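Uncharacterized hypothetical protein (Parabacteroides merdae, PDB 4EI0) is of unknown function and belongs to the DUF4466 family, its chain built largely of antiparallel beta-sheets. Local coordinates at residues N34-A39 and Y114-E119. Residues are numbered along the deposited sequence; the frame is centred on the assembly and turned at random.
Sequences NEIEFA and YIIPEE
Ile36 and Tyr114 form an antiparallel hydrogen-bonded pair where the start of strand 35-43 meets the end of strand 107-115. Both bonds run between these two residues: Ile36 N to Tyr114 O at 2.8 Å, and Tyr114 N to Ile36 O at 2.9 Å. One step on, Glu35 and Ile115 make the non-hydrogen-bonded pair, and CD1 of Ile115 lies 3.7 Å from CB of Glu35 on the sheet's more open side. The ladder then outlasts the strand, since Ile116 N donates to Asn34 O at 2.9 Å, almost straight at 178°. In the five-stranded antiparallel sheet these strands are neighbours, with strand 107-115 in the middle; its buried face, carrying Ile36 and Tyr114, is turned to the sheet holding strand 124-133, consistent with a beta-sandwich. On that face, Ile36 and Ile116 cross at about a right angle, with Ile36 CG1 3.7 Å from Ile116 CD1. CG1 of Ile116 lies beside its own backbone N (chi1 -58°), which puts it 3.3 Å from Asn34 O. Ile36 CD1 comes obliquely to the Tyr114 ring, 4.3 Å from its CD2. An alanine at Ile36 would probably leave a gap beside Ile116 CD1 and along that ring. The ring meets Phe127 on strand 124-133 edge-to-face, while its hydroxyl is hydrogen-bonded to Ile60 O.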
loop_
_atom_site.group_PDB
_atom_site.type_symbol
_atom_site.label_atom_id
_atom_site.label_comp_id
_atom_site.label_asym_id
_atom_site.label_seq_id
_atom_site.Cartn_x
_atom_site.Cartn_y
_atom_site.Cartn_z
ATOM N N ASN B 34 -14.979 17.699 -18.867
ATOM C CA ASN B 34 -13.743 17.349 -18.108
ATOM C C ASN B 34 -14.152 16.498 -16.886
ATOM O O ASN B 34 -15.317 16.356 -16.527
ATOM C CB ASN B 34 -13.038 18.619 -17.535
ATOM C CG ASN B 34 -12.118 19.312 -18.529
ATOM O OD1 ASN B 34 -11.977 18.872 -19.631
ATOM N ND2 ASN B 34 -11.505 20.432 -18.114
ATOM N N GLU B 35 -13.167 15.962 -16.232
ATOM C CA GLU B 35 -13.421 15.163 -15.052
ATOM C C GLU B 35 -13.206 15.945 -13.757
ATOM O O GLU B 35 -12.410 16.895 -13.719
ATOM C CB GLU B 35 -12.558 13.905 -15.136
ATOM C CG GLU B 35 -11.082 14.141 -15.052
ATOM C CD GLU B 35 -10.241 12.957 -15.545
ATOM O OE1 GLU B 35 -10.665 12.127 -16.395
ATOM O OE2 GLU B 35 -9.120 12.866 -15.033
ATOM N N ILE B 36 -13.947 15.575 -12.710
ATOM C CA ILE B 36 -13.621 15.939 -11.328
ATOM C C ILE B 36 -13.217 14.600 -10.684
ATOM O O ILE B 36 -13.957 13.592 -10.737
ATOM C CB ILE B 36 -14.790 16.529 -10.533
ATOM C CG1 ILE B 36 -15.474 17.616 -11.340
ATOM C CG2 ILE B 36 -14.327 17.032 -9.172
ATOM C CD1 ILE B 36 -16.548 18.357 -10.581
ATOM N N GLU B 37 -12.014 14.592 -10.146
ATOM C CA GLU B 37 -11.389 13.391 -9.615
ATOM C C GLU B 37 -11.338 13.419 -8.101
ATOM O O GLU B 37 -10.954 14.441 -7.509
ATOM C CB GLU B 37 -9.976 13.307 -10.113
ATOM C CG GLU B 37 -9.279 12.020 -9.711
ATOM C CD GLU B 37 -7.834 11.982 -10.146
ATOM O OE1 GLU B 37 -7.454 12.724 -11.081
ATOM O OE2 GLU B 37 -7.076 11.204 -9.554
ATOM N N PHE B 38 -11.699 12.294 -7.496
ATOM C CA PHE B 38 -11.774 12.151 -6.041
ATOM C C PHE B 38 -10.948 10.901 -5.626
ATOM O O PHE B 38 -10.843 9.947 -6.400
ATOM C CB PHE B 38 -13.227 11.993 -5.582
ATOM C CG PHE B 38 -14.096 13.201 -5.796
ATOM C CD1 PHE B 38 -14.712 13.416 -7.002
ATOM C CD2 PHE B 38 -14.265 14.120 -4.800
ATOM C CE1 PHE B 38 -15.507 14.530 -7.197
ATOM C CE2 PHE B 38 -15.046 15.247 -4.987
ATOM C CZ PHE B 38 -15.674 15.446 -6.188
ATOM N N ALA B 39 -10.371 10.917 -4.422
ATOM C CA ALA B 39 -9.680 9.761 -3.850
ATOM C C ALA B 39 -10.456 9.372 -2.598
ATOM O O ALA B 39 -10.490 10.140 -1.640
ATOM C CB ALA B 39 -8.234 10.091 -3.512
ATOM N N TYR B 114 -15.735 11.740 -12.113
ATOM C CA TYR B 114 -17.018 12.227 -12.539
ATOM C C TYR B 114 -16.773 13.013 -13.819
ATOM O O TYR B 114 -16.017 13.988 -13.795
ATOM C CB TYR B 114 -17.598 13.147 -11.500
ATOM C CG TYR B 114 -18.881 13.817 -11.849
ATOM C CD1 TYR B 114 -20.079 13.142 -11.743
ATOM C CD2 TYR B 114 -18.931 15.158 -12.211
ATOM C CE1 TYR B 114 -21.299 13.765 -12.001
ATOM C CE2 TYR B 114 -20.156 15.798 -12.469
ATOM C CZ TYR B 114 -21.323 15.103 -12.387
ATOM O OH TYR B 114 -22.519 15.685 -12.628
ATOM N N ILE B 115 -17.413 12.616 -14.925
ATOM C CA ILE B 115 -17.273 13.371 -16.192
ATOM C C ILE B 115 -18.447 14.363 -16.196
ATOM O O ILE B 115 -19.586 13.965 -16.129
ATOM C CB ILE B 115 -17.274 12.478 -17.429
ATOM C CG1 ILE B 115 -16.230 11.360 -17.340
ATOM C CG2 ILE B 115 -16.933 13.302 -18.682
ATOM C CD1 ILE B 115 -14.792 11.832 -17.184
ATOM N N ILE B 116 -18.134 15.664 -16.217
ATOM C CA ILE B 116 -19.092 16.758 -16.066
ATOM C C ILE B 116 -20.006 16.774 -17.267
ATOM O O ILE B 116 -19.525 16.843 -18.385
ATOM C CB ILE B 116 -18.346 18.142 -15.855
ATOM C CG1 ILE B 116 -17.447 18.092 -14.625
ATOM C CG2 ILE B 116 -19.293 19.291 -15.713
ATOM C CD1 ILE B 116 -16.399 19.183 -14.529
ATOM N N PRO B 117 -21.349 16.643 -17.050
ATOM C CA PRO B 117 -22.268 16.505 -18.191
ATOM C C PRO B 117 -22.772 17.888 -18.588
ATOM O O PRO B 117 -22.734 18.801 -17.762
ATOM C CB PRO B 117 -23.412 15.707 -17.601
ATOM C CG PRO B 117 -23.507 16.266 -16.184
ATOM C CD PRO B 117 -22.077 16.446 -15.772
ATOM N N GLU B 118 -23.227 18.031 -19.831
ATOM C CA GLU B 118 -23.835 19.284 -20.319
ATOM C C GLU B 118 -24.898 19.814 -19.369
ATOM O O GLU B 118 -24.982 21.011 -19.139
ATOM C CB GLU B 118 -24.440 19.068 -21.717
ATOM C CG GLU B 118 -25.179 20.284 -22.304
ATOM C CD GLU B 118 -24.263 21.506 -22.409
ATOM O OE1 GLU B 118 -23.063 21.357 -22.668
ATOM O OE2 GLU B 118 -24.723 22.620 -22.188
ATOM N N GLU B 119 -25.725 18.937 -18.821
ATOM C CA GLU B 119 -26.785 19.412 -17.929
ATOM C C GLU B 119 -26.270 20.055 -16.623
ATOM O O GLU B 119 -27.040 20.706 -15.938
ATOM C CB GLU B 119 -27.834 18.303 -17.676
ATOM C CG GLU B 119 -27.696 17.476 -16.419
ATOM C CD GLU B 119 -29.014 16.815 -15.992
ATOM O OE1 GLU B 119 -29.879 17.511 -15.419
ATOM O OE2 GLU B 119 -29.191 15.595 -16.192
#